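Local coordinates for protein probable starch synthase 4, chloroplastic/amyloplastic (Arabidopsis thaliana, PDB 6GNE) that belongs to the starch synthase family of GT-B glycosyltransferases and is modelled here with adenosine-5'-diphosphate and glycans bound, at residues P215-G218 and A219-S223; N199-D202 and R203-H207; R457-N460 and H461-D465; D465-K468 and W469-L472. All blocks are in the same frame, centred on the assembly; numbering follows the deposited sequence.

Contact 1: P215-G218 and A219-S223. With GLC (alpha-D-glucopyranose), chain D.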
loop_
_atom_site.group_PDB
_atom_site.type_symbol
_atom_site.label_atom_id
_atom_site.label_comp_id
_atom_site.label_asym_id
_atom_site.label_seq_id
_atom_site.Cartn_x
_atom_site.Cartn_y
_atom_site.Cartn_z
ATOM N N PRO A 215 3.870 17.910 -7.412
ATOM C CA PRO A 215 4.633 16.786 -7.950
ATOM C C PRO A 215 3.807 15.721 -8.638
ATOM O O PRO A 215 4.185 15.254 -9.701
ATOM C CB PRO A 215 5.330 16.234 -6.727
ATOM C CG PRO A 215 5.562 17.431 -5.878
ATOM C CD PRO A 215 4.352 18.284 -6.066
ATOM N N VAL A 216 2.697 15.343 -8.041
ATOM C CA VAL A 216 1.830 14.330 -8.632
ATOM C C VAL A 216 1.252 14.834 -9.950
ATOM O O VAL A 216 1.157 14.067 -10.900
ATOM C CB VAL A 216 0.725 13.880 -7.650
ATOM C CG1 VAL A 216 -0.288 12.952 -8.323
ATOM C CG2 VAL A 216 1.353 13.163 -6.466
ATOM N N LYS A 217 0.909 16.113 -10.024
ATOM C CA LYS A 217 0.450 16.697 -11.288
ATOM C C LYS A 217 1.511 16.665 -12.394
ATOM O O LYS A 217 1.198 16.414 -13.565
ATOM C CB LYS A 217 -0.010 18.135 -11.105
ATOM C CG LYS A 217 -0.579 18.670 -12.395
ATOM C CD LYS A 217 -1.696 19.651 -12.253
ATOM C CE LYS A 217 -1.228 21.068 -12.292
ATOM N NZ LYS A 217 -2.194 21.921 -13.033
ATOM N N GLY A 218 2.761 16.941 -12.024
ATOM C CA GLY A 218 3.881 16.775 -12.946
ATOM C C GLY A 218 4.072 15.353 -13.419
ATOM O O GLY A 218 4.417 15.145 -14.568
ATOM N N ALA A 219 3.859 14.373 -12.549
ATOM C CA ALA A 219 3.983 12.972 -12.961
ATOM C C ALA A 219 2.846 12.526 -13.850
ATOM O O ALA A 219 3.059 11.696 -14.722
ATOM C CB ALA A 219 4.109 12.072 -11.774
ATOM N N ILE A 220 1.646 13.076 -13.659
ATOM C CA ILE A 220 0.544 12.734 -14.556
ATOM C C ILE A 220 0.874 13.242 -15.961
ATOM O O ILE A 220 0.665 12.563 -16.944
ATOM C CB ILE A 220 -0.805 13.268 -14.071
ATOM C CG1 ILE A 220 -1.262 12.535 -12.794
ATOM C CG2 ILE A 220 -1.881 13.162 -15.158
ATOM C CD1 ILE A 220 -2.197 13.358 -11.905
ATOM N N ILE A 221 1.408 14.447 -16.034
ATOM C CA ILE A 221 1.697 15.093 -17.316
ATOM C C ILE A 221 2.873 14.458 -18.052
ATOM O O ILE A 221 2.785 14.109 -19.206
ATOM C CB ILE A 221 1.865 16.608 -17.109
ATOM C CG1 ILE A 221 0.485 17.186 -16.690
ATOM C CG2 ILE A 221 2.352 17.307 -18.379
ATOM C CD1 ILE A 221 0.565 18.544 -16.064
ATOM N N PHE A 222 3.971 14.278 -17.350
ATOM C CA PHE A 222 5.225 13.804 -17.960
ATOM C C PHE A 222 5.379 12.292 -18.140
ATOM O O PHE A 222 6.339 11.862 -18.739
ATOM C CB PHE A 222 6.425 14.383 -17.183
ATOM C CG PHE A 222 6.638 15.837 -17.438
ATOM C CD1 PHE A 222 7.487 16.234 -18.454
ATOM C CD2 PHE A 222 5.981 16.824 -16.702
ATOM C CE1 PHE A 222 7.703 17.583 -18.729
ATOM C CE2 PHE A 222 6.158 18.168 -17.000
ATOM C CZ PHE A 222 7.032 18.541 -18.008
ATOM N N SER A 223 4.466 11.478 -17.632
ATOM C CA SER A 223 4.624 10.032 -17.711
ATOM C C SER A 223 3.920 9.523 -18.936
ATOM O O SER A 223 2.934 10.086 -19.338
ATOM C CB SER A 223 4.071 9.375 -16.458
ATOM O OG SER A 223 4.763 9.854 -15.310
HETATM C C1 GLC D . 6.868 15.331 -21.828
HETATM C C2 GLC D . 5.354 15.437 -21.608
HETATM C C3 GLC D . 4.774 16.684 -22.271
HETATM C C4 GLC D . 5.569 17.883 -21.743
HETATM C C5 GLC D . 7.016 17.708 -22.243
HETATM C C6 GLC D . 7.942 18.901 -21.991
HETATM O O2 GLC D . 4.671 14.285 -22.090
HETATM O O3 GLC D . 3.373 16.835 -21.997
HETATM O O4 GLC D . 4.969 19.149 -22.076
HETATM O O5 GLC D . 7.553 16.556 -21.577
HETATM O O6 GLC D . 9.321 18.496 -21.897
#

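Contact 2: N199-D202 and R203-H207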
loop_
_atom_site.group_PDB
_atom_site.type_symbol
_atom_site.label_atom_id
_atom_site.label_comp_id
_atom_site.label_asym_id
_atom_site.label_seq_id
_atom_site.Cartn_x
_atom_site.Cartn_y
_atom_site.Cartn_z
ATOM N N ASN A 199 6.617 25.811 -13.460
ATOM C CA ASN A 199 5.555 26.488 -12.702
ATOM C C ASN A 199 4.620 27.230 -13.683
ATOM O O ASN A 199 4.550 28.449 -13.671
ATOM C CB ASN A 199 6.146 27.423 -11.633
ATOM C CG ASN A 199 5.116 27.938 -10.656
ATOM O OD1 ASN A 199 3.959 27.580 -10.717
ATOM N ND2 ASN A 199 5.540 28.802 -9.752
ATOM N N ARG A 200 3.932 26.460 -14.533
ATOM C CA ARG A 200 2.920 26.931 -15.480
ATOM C C ARG A 200 1.681 26.044 -15.361
ATOM O O ARG A 200 1.819 24.841 -15.063
ATOM C CB ARG A 200 3.469 26.862 -16.905
ATOM C CG ARG A 200 4.693 27.745 -17.084
ATOM C CD ARG A 200 4.952 28.164 -18.516
ATOM N NE ARG A 200 6.172 28.975 -18.552
ATOM C CZ ARG A 200 6.239 30.297 -18.317
ATOM N NH1 ARG A 200 7.422 30.908 -18.376
ATOM N NH2 ARG A 200 5.148 31.024 -18.018
ATOM N N PRO A 201 0.465 26.604 -15.589
ATOM C CA PRO A 201 -0.776 25.798 -15.338
ATOM C C PRO A 201 -0.855 24.489 -16.162
ATOM O O PRO A 201 -1.246 23.437 -15.635
ATOM C CB PRO A 201 -1.927 26.759 -15.667
ATOM C CG PRO A 201 -1.307 28.030 -16.157
ATOM C CD PRO A 201 0.188 27.921 -16.194
ATOM N N ASP A 202 -0.418 24.555 -17.421
ATOM C CA ASP A 202 -0.254 23.358 -18.272
ATOM C C ASP A 202 0.876 22.386 -17.858
ATOM O O ASP A 202 1.060 21.364 -18.516
ATOM C CB ASP A 202 -0.096 23.753 -19.756
ATOM C CG ASP A 202 1.157 24.603 -20.025
ATOM O OD1 ASP A 202 1.263 25.721 -19.476
ATOM O OD2 ASP A 202 2.025 24.174 -20.805
ATOM N N ARG A 203 1.613 22.700 -16.789
ATOM C CA ARG A 203 2.689 21.833 -16.253
ATOM C C ARG A 203 2.468 21.504 -14.753
ATOM O O ARG A 203 1.535 20.771 -14.438
ATOM C CB ARG A 203 4.072 22.465 -16.514
ATOM C CG ARG A 203 4.899 21.836 -17.614
ATOM C CD ARG A 203 4.486 22.187 -19.042
ATOM N NE ARG A 203 5.680 22.589 -19.845
ATOM C CZ ARG A 203 5.867 23.760 -20.490
ATOM N NH1 ARG A 203 7.012 23.970 -21.125
ATOM N NH2 ARG A 203 4.925 24.714 -20.537
ATOM N N MET A 204 3.266 22.047 -13.824
ATOM C CA MET A 204 3.285 21.559 -12.444
ATOM C C MET A 204 2.734 22.545 -11.408
ATOM O O MET A 204 2.763 22.246 -10.224
ATOM C CB MET A 204 4.709 21.193 -12.042
ATOM C CG MET A 204 5.309 20.021 -12.779
ATOM S SD MET A 204 6.975 19.653 -12.130
ATOM C CE MET A 204 6.563 19.197 -10.433
ATOM N N GLN A 205 2.260 23.721 -11.828
ATOM C CA GLN A 205 1.622 24.667 -10.901
ATOM C C GLN A 205 0.420 23.991 -10.234
ATOM O O GLN A 205 -0.388 23.398 -10.929
ATOM C CB GLN A 205 1.129 25.910 -11.647
ATOM C CG GLN A 205 0.531 26.995 -10.757
ATOM C CD GLN A 205 0.244 28.276 -11.518
ATOM O OE1 GLN A 205 -0.740 28.374 -12.278
ATOM N NE2 GLN A 205 1.108 29.270 -11.327
ATOM N N ASP A 206 0.289 24.100 -8.911
ATOM C CA ASP A 206 -0.863 23.536 -8.210
ATOM C C ASP A 206 -2.198 24.041 -8.830
ATOM O O ASP A 206 -2.246 24.993 -9.626
ATOM C CB ASP A 206 -0.741 23.708 -6.677
ATOM C CG ASP A 206 -1.752 22.841 -5.918
ATOM O OD1 ASP A 206 -1.952 21.677 -6.318
ATOM O OD2 ASP A 206 -2.412 23.369 -5.005
ATOM N N HIS A 207 -3.243 23.285 -8.571
ATOM C CA HIS A 207 -4.575 23.568 -9.089
ATOM C C HIS A 207 -5.235 24.704 -8.331
ATOM O O HIS A 207 -6.028 25.418 -8.928
ATOM C CB HIS A 207 -5.425 22.272 -9.049
ATOM C CG HIS A 207 -5.256 21.450 -7.797
ATOM N ND1 HIS A 207 -5.828 21.805 -6.590
ATOM C CD2 HIS A 207 -4.574 20.294 -7.565
ATOM C CE1 HIS A 207 -5.503 20.908 -5.671
ATOM N NE2 HIS A 207 -4.750 19.978 -6.238
#

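Contact 3: R457-N460 and H461-D465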
loop_
_atom_site.group_PDB
_atom_site.type_symbol
_atom_site.label_atom_id
_atom_site.label_comp_id
_atom_site.label_asym_id
_atom_site.label_seq_id
_atom_site.Cartn_x
_atom_site.Cartn_y
_atom_site.Cartn_z
ATOM N N ARG A 457 -25.736 -8.879 10.408
ATOM C CA ARG A 457 -25.886 -9.995 9.464
ATOM C C ARG A 457 -24.710 -10.931 9.513
ATOM O O ARG A 457 -24.877 -12.119 9.461
ATOM C CB ARG A 457 -26.152 -9.519 8.034
ATOM C CG ARG A 457 -27.512 -8.844 7.889
ATOM C CD ARG A 457 -27.802 -8.358 6.477
ATOM N NE ARG A 457 -26.929 -7.260 6.045
ATOM C CZ ARG A 457 -25.911 -7.371 5.185
ATOM N NH1 ARG A 457 -25.188 -6.313 4.907
ATOM N NH2 ARG A 457 -25.618 -8.524 4.568
ATOM N N ALA A 458 -23.515 -10.401 9.674
ATOM C CA ALA A 458 -22.328 -11.219 9.747
ATOM C C ALA A 458 -22.349 -12.101 10.995
ATOM O O ALA A 458 -22.057 -13.295 10.912
ATOM C CB ALA A 458 -21.086 -10.354 9.715
ATOM N N PHE A 459 -22.728 -11.534 12.135
ATOM C CA PHE A 459 -22.874 -12.315 13.384
ATOM C C PHE A 459 -23.959 -13.368 13.300
ATOM O O PHE A 459 -23.756 -14.480 13.746
ATOM C CB PHE A 459 -23.112 -11.424 14.608
ATOM C CG PHE A 459 -21.842 -10.907 15.230
ATOM C CD1 PHE A 459 -20.885 -10.258 14.458
ATOM C CD2 PHE A 459 -21.606 -11.078 16.580
ATOM C CE1 PHE A 459 -19.721 -9.798 15.021
ATOM C CE2 PHE A 459 -20.450 -10.612 17.166
ATOM C CZ PHE A 459 -19.503 -9.967 16.381
ATOM N N ASN A 460 -25.096 -13.015 12.706
ATOM C CA ASN A 460 -26.186 -13.979 12.406
ATOM C C ASN A 460 -25.700 -15.144 11.545
ATOM O O ASN A 460 -25.891 -16.299 11.921
ATOM C CB ASN A 460 -27.389 -13.295 11.709
ATOM C CG ASN A 460 -28.269 -12.480 12.683
ATOM O OD1 ASN A 460 -27.966 -12.313 13.890
ATOM N ND2 ASN A 460 -29.366 -11.946 12.146
ATOM N N HIS A 461 -25.081 -14.839 10.401
ATOM C CA HIS A 461 -24.547 -15.874 9.499
ATOM C C HIS A 461 -23.549 -16.791 10.222
ATOM O O HIS A 461 -23.647 -18.004 10.105
ATOM C CB HIS A 461 -23.922 -15.267 8.236
ATOM C CG HIS A 461 -24.908 -14.966 7.146
ATOM N ND1 HIS A 461 -25.140 -15.829 6.094
ATOM C CD2 HIS A 461 -25.730 -13.896 6.941
ATOM C CE1 HIS A 461 -26.057 -15.296 5.285
ATOM N NE2 HIS A 461 -26.429 -14.121 5.771
ATOM N N TYR A 462 -22.634 -16.211 11.003
ATOM C CA TYR A 462 -21.638 -16.980 11.741
ATOM C C TYR A 462 -22.292 -17.921 12.754
ATOM O O TYR A 462 -21.967 -19.090 12.792
ATOM C CB TYR A 462 -20.623 -16.042 12.432
ATOM C CG TYR A 462 -19.605 -16.755 13.297
ATOM C CD1 TYR A 462 -19.874 -17.046 14.634
ATOM C CD2 TYR A 462 -18.367 -17.165 12.775
ATOM C CE1 TYR A 462 -18.942 -17.706 15.423
ATOM C CE2 TYR A 462 -17.423 -17.825 13.567
ATOM C CZ TYR A 462 -17.724 -18.098 14.883
ATOM O OH TYR A 462 -16.826 -18.759 15.678
ATOM N N LYS A 463 -23.212 -17.400 13.561
ATOM C CA LYS A 463 -23.856 -18.148 14.651
ATOM C C LYS A 463 -24.904 -19.173 14.213
ATOM O O LYS A 463 -24.985 -20.220 14.818
ATOM C CB LYS A 463 -24.553 -17.193 15.625
ATOM C CG LYS A 463 -23.661 -16.414 16.586
ATOM C CD LYS A 463 -24.485 -15.874 17.753
ATOM C CE LYS A 463 -23.642 -15.015 18.700
ATOM N NZ LYS A 463 -23.666 -13.589 18.270
ATOM N N LYS A 464 -25.735 -18.872 13.212
ATOM C CA LYS A 464 -26.962 -19.680 12.974
ATOM C C LYS A 464 -26.683 -21.021 12.239
ATOM O O LYS A 464 -27.384 -22.007 12.477
ATOM C CB LYS A 464 -28.093 -18.858 12.286
ATOM C CG LYS A 464 -28.328 -19.129 10.773
ATOM C CD LYS A 464 -29.101 -18.030 9.997
ATOM C CE LYS A 464 -30.648 -18.072 10.129
ATOM N NZ LYS A 464 -31.357 -18.984 9.168
ATOM N N ASP A 465 -25.674 -21.055 11.362
ATOM C CA ASP A 465 -25.386 -22.218 10.542
ATOM C C ASP A 465 -23.869 -22.401 10.319
ATOM O O ASP A 465 -23.269 -21.869 9.382
ATOM C CB ASP A 465 -26.169 -22.108 9.231
ATOM C CG ASP A 465 -26.225 -23.442 8.434
ATOM O OD1 ASP A 465 -25.736 -24.492 8.921
ATOM O OD2 ASP A 465 -26.782 -23.421 7.302
#

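Contact 4: D465-K468 and W469-L472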
loop_
_atom_site.group_PDB
_atom_site.type_symbol
_atom_site.label_atom_id
_atom_site.label_comp_id
_atom_site.label_asym_id
_atom_site.label_seq_id
_atom_site.Cartn_x
_atom_site.Cartn_y
_atom_site.Cartn_z
ATOM N N ASP A 465 -25.674 -21.055 11.362
ATOM C CA ASP A 465 -25.386 -22.218 10.542
ATOM C C ASP A 465 -23.869 -22.401 10.319
ATOM O O ASP A 465 -23.269 -21.869 9.382
ATOM C CB ASP A 465 -26.169 -22.108 9.231
ATOM C CG ASP A 465 -26.225 -23.442 8.434
ATOM O OD1 ASP A 465 -25.736 -24.492 8.921
ATOM O OD2 ASP A 465 -26.782 -23.421 7.302
ATOM N N GLU A 466 -23.261 -23.179 11.202
ATOM C CA GLU A 466 -21.821 -23.352 11.210
ATOM C C GLU A 466 -21.235 -23.933 9.920
ATOM O O GLU A 466 -20.152 -23.519 9.508
ATOM C CB GLU A 466 -21.433 -24.222 12.391
ATOM C CG GLU A 466 -19.940 -24.539 12.479
ATOM C CD GLU A 466 -19.491 -25.069 13.813
ATOM O OE1 GLU A 466 -20.326 -25.196 14.742
ATOM O OE2 GLU A 466 -18.267 -25.315 13.906
ATOM N N GLU A 467 -21.926 -24.879 9.302
ATOM C CA GLU A 467 -21.444 -25.519 8.075
ATOM C C GLU A 467 -21.633 -24.639 6.828
ATOM O O GLU A 467 -20.829 -24.699 5.916
ATOM C CB GLU A 467 -22.058 -26.949 7.904
ATOM C CG GLU A 467 -22.173 -27.553 6.489
ATOM C CD GLU A 467 -20.840 -27.835 5.795
ATOM O OE1 GLU A 467 -19.900 -28.236 6.487
ATOM O OE2 GLU A 467 -20.728 -27.637 4.569
ATOM N N LYS A 468 -22.685 -23.829 6.800
ATOM C CA LYS A 468 -22.886 -22.847 5.721
ATOM C C LYS A 468 -21.776 -21.790 5.770
ATOM O O LYS A 468 -21.241 -21.351 4.737
ATOM C CB LYS A 468 -24.254 -22.161 5.856
ATOM C CG LYS A 468 -25.142 -22.205 4.614
ATOM C CD LYS A 468 -26.237 -21.109 4.649
ATOM C CE LYS A 468 -26.818 -20.756 3.271
ATOM N NZ LYS A 468 -26.899 -19.270 3.070
ATOM N N TRP A 469 -21.451 -21.387 6.991
ATOM C CA TRP A 469 -20.347 -20.499 7.255
ATOM C C TRP A 469 -19.012 -21.070 6.814
ATOM O O TRP A 469 -18.176 -20.348 6.253
ATOM C CB TRP A 469 -20.285 -20.151 8.740
ATOM C CG TRP A 469 -19.173 -19.223 9.037
ATOM C CD1 TRP A 469 -17.921 -19.541 9.496
ATOM C CD2 TRP A 469 -19.201 -17.818 8.858
ATOM N NE1 TRP A 469 -17.164 -18.408 9.595
ATOM C CE2 TRP A 469 -17.928 -17.329 9.215
ATOM C CE3 TRP A 469 -20.185 -16.918 8.436
ATOM C CZ2 TRP A 469 -17.617 -15.960 9.194
ATOM C CZ3 TRP A 469 -19.873 -15.568 8.393
ATOM C CH2 TRP A 469 -18.588 -15.094 8.798
ATOM N N MET A 470 -18.800 -22.348 7.100
ATOM C CA MET A 470 -17.544 -23.027 6.759
ATOM C C MET A 470 -17.340 -23.092 5.228
ATOM O O MET A 470 -16.207 -23.005 4.745
ATOM C CB MET A 470 -17.533 -24.432 7.380
ATOM C CG MET A 470 -16.176 -24.971 7.764
ATOM S SD MET A 470 -16.373 -26.602 8.494
ATOM C CE MET A 470 -14.823 -27.390 7.967
ATOM N N ARG A 471 -18.445 -23.202 4.486
ATOM C CA ARG A 471 -18.391 -23.134 3.030
ATOM C C ARG A 471 -17.985 -21.771 2.531
ATOM O O ARG A 471 -17.265 -21.679 1.547
ATOM C CB ARG A 471 -19.737 -23.507 2.407
ATOM C CG ARG A 471 -19.954 -24.978 2.219
ATOM C CD ARG A 471 -21.164 -25.201 1.341
ATOM N NE ARG A 471 -21.952 -26.317 1.838
ATOM C CZ ARG A 471 -22.960 -26.886 1.172
ATOM N NH1 ARG A 471 -23.316 -26.431 -0.048
ATOM N NH2 ARG A 471 -23.592 -27.939 1.720
ATOM N N LEU A 472 -18.479 -20.729 3.195
ATOM C CA LEU A 472 -18.137 -19.367 2.856
ATOM C C LEU A 472 -16.629 -19.131 3.062
ATOM O O LEU A 472 -15.979 -18.510 2.188
ATOM C CB LEU A 472 -18.973 -18.363 3.678
ATOM C CG LEU A 472 -18.711 -16.882 3.396
ATOM C CD1 LEU A 472 -18.923 -16.513 1.923
ATOM C CD2 LEU A 472 -19.630 -16.043 4.270
#

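Contact 1: P215-G218 and A219-S223
Phe222 reaches back to Gly218 along one turn of helix 215-222, and its ring bridges from that backbone to the glucose of chain D. At the root, CB lies 3.4 Å from Gly218 O. Having CG anti to the carbonyl carbon (chi1 -73°) turns the ring back along the helix, where CD2 comes within 3.1 Å of Gly218 O; the oxygen sits in the ring plane, at its edge. The same oxygen accepts the backbone N-H of Phe222, N to O 2.9 Å. On the other flank CD1 and CE1 both approach O5 of the glucose, CE1 at 3.0 Å, the sugar oxygen standing oblique to the ring, while the tip, CZ, lies near C4 and C6 of the sugar. Phe222 and Ile221 are two of the five residues of this glycan pocket, which lies in the half of the GT-B fold containing the starch synthase catalytic domain, and a weak hydrogen bond runs from the sugar O2 to Ile221 O. One residue earlier, Ile221 and Lys217 run side by side, CD1 of the isoleucine 3.8 Å from CG of the lysine. Val216 and Ile220 meet more loosely through CG1 and CD1, at 4.1 Å, with Phe172 of strand 169-174 against Val216 and Leu250 of helix 247-252 against Ile220. At the helix end, Ser223 OG gives its proton to a lone pair of Ala219 O, 2.6 Å away.

Contact 2: N199-D202 and R203-H207
Arg200 O and Arg203 N close the compact side of this contact at 2.8 Å. The same oxygen also receives a weak bond from Gln205 N, so two N-H groups converge on it. Gln205 then doubles back beside residues 199-202: its chain runs extended from a CG anti to the backbone N (chi1 -176°), putting OE1 3.9 Å from Pro201 CG, alongside the proline ring. Its NE2 gives a weak bond of 3.4 Å to Asn199 OD1, the two amide planes being nearly perpendicular at 84°, and a second weak one to Gly210 O. The other side is more open to solvent, with Arg200 and Asp202 exposed, and is tied by one salt bridge. There Asp202 OD2 pairs with Arg203 NH2 at 3.0 Å, a bridge that meets the carboxylate on its syn side but well out of both planes, the carboxylate and guanidinium being 50° apart. Arg200 runs beside Arg203 in the same direction, its CD 4.0 Å from NH2. The backbone bond from Arg203 to Arg200 marks a type I beta turn, set in the loop between helix 195-198 and strand 212-213, and the side chain of Arg203 lies about 4 Å from a bound glucose.

Contact 3: R457-N460 and H461-D465
His461 packs back on the backbone carbonyl of Arg457, and Lys463 on Phe459, in a helical contact of residues four apart over the last turns of helix 448-464, on the glycosyltransferase group 1 side of the GT-B fold. The backbone evidence is a run of four N-H to C=O bonds. His461 N to Arg457 O, 2.9 Å, opens it; Lys464 N to Asn460 O, also 2.9 Å, closes the series. The edge of the His461 imidazole also lies against the first of these oxygens, with CD2 of His461 3.2 Å from Arg457 O and the oxygen in the ring plane. That position follows from CG anti to the carbonyl carbon (chi1 -84°), which lays the ring back along the helix. Both residues turn their polar ends to the same acid, since NE2 of His461 makes a weak bond to Asp429, and Arg457 forms salt bridges with Asp429 and Asp427. Lys463 crosses the side chain of Phe459 so that NZ stands 3.7 Å from CD2 of Phe459, near the ring plane and at the rim rather than over a face; the ammonium is bonded to Leu337 O. Along the buried flank, Ala458 rests on Phe441 of strand 441-443 and, with Phe459, on Leu389 of strand 389-392, while Tyr462 makes a cation-pi contact with Arg308.

Contact 4: D465-K468 and W469-L472
Asp465 and Trp469 begin the contact: the backbone O of the aspartate, at the N-cap position of helix 466-477, accepts Trp469 N at 3.0 Å. Next in order, Glu466 offers its carbonyl to Met470 N, also at 3.0 Å, and the same oxygen lies 3.5 Å from CB of Trp469. The carboxylate of Glu466 points elsewhere, toward Arg308, where OE1 makes a long and weak ion pair with NE. Glu467 carries the one side-chain polar link between residues 465-468 and 469-472. Although its CG is anti to the backbone N (chi1 155°), a bend at chi2 (65°) brings the carboxylate back toward the following turn, and OE2 meets Arg471 NE at 3.3 Å. The geometry is that of a single-point salt bridge: OE2 uses its anti lone pair, the oxygen lies at the edge of the guanidinium and in its plane, and the N-H points almost straight at it, yet the two flat groups are tilted 61° to each other. OE2 also touches CG of Arg471, at 3.6 Å, so the acid crosses the arginine chain near its base. Because both residues are exposed, solvent should weaken the attraction. Lys468 comes last, its carbonyl receiving Leu472 N at 3.2 Å. On the inner side the buried Trp469 meets Tyr462 of helix 448-464 edge-to-face and also touches Arg308; Leu472 touches Ile428, and the exposed Met470 touches Leu286.

The four contacts form two pairs on opposite sides of the chain's centre, contacts 1 and 3 lying about 48 Å apart between centres. Contact 1 is wholly buried and mostly apolar, with a sugar at its end; contact 2, about 10 Å away between centres, is a surface turn of amides and charges. They are joined directly, Lys217 NZ reaching Pro201 O at 3.2 Å, probably as a hydrogen bond. Contacts 3 and 4 share Asp465, where helix 448-464 gives way to helix 466-477. Contact 3 is partly buried and its charged ends find acids and a carbonyl elsewhere, whereas exposed contact 4 pairs acid and base within its own helix.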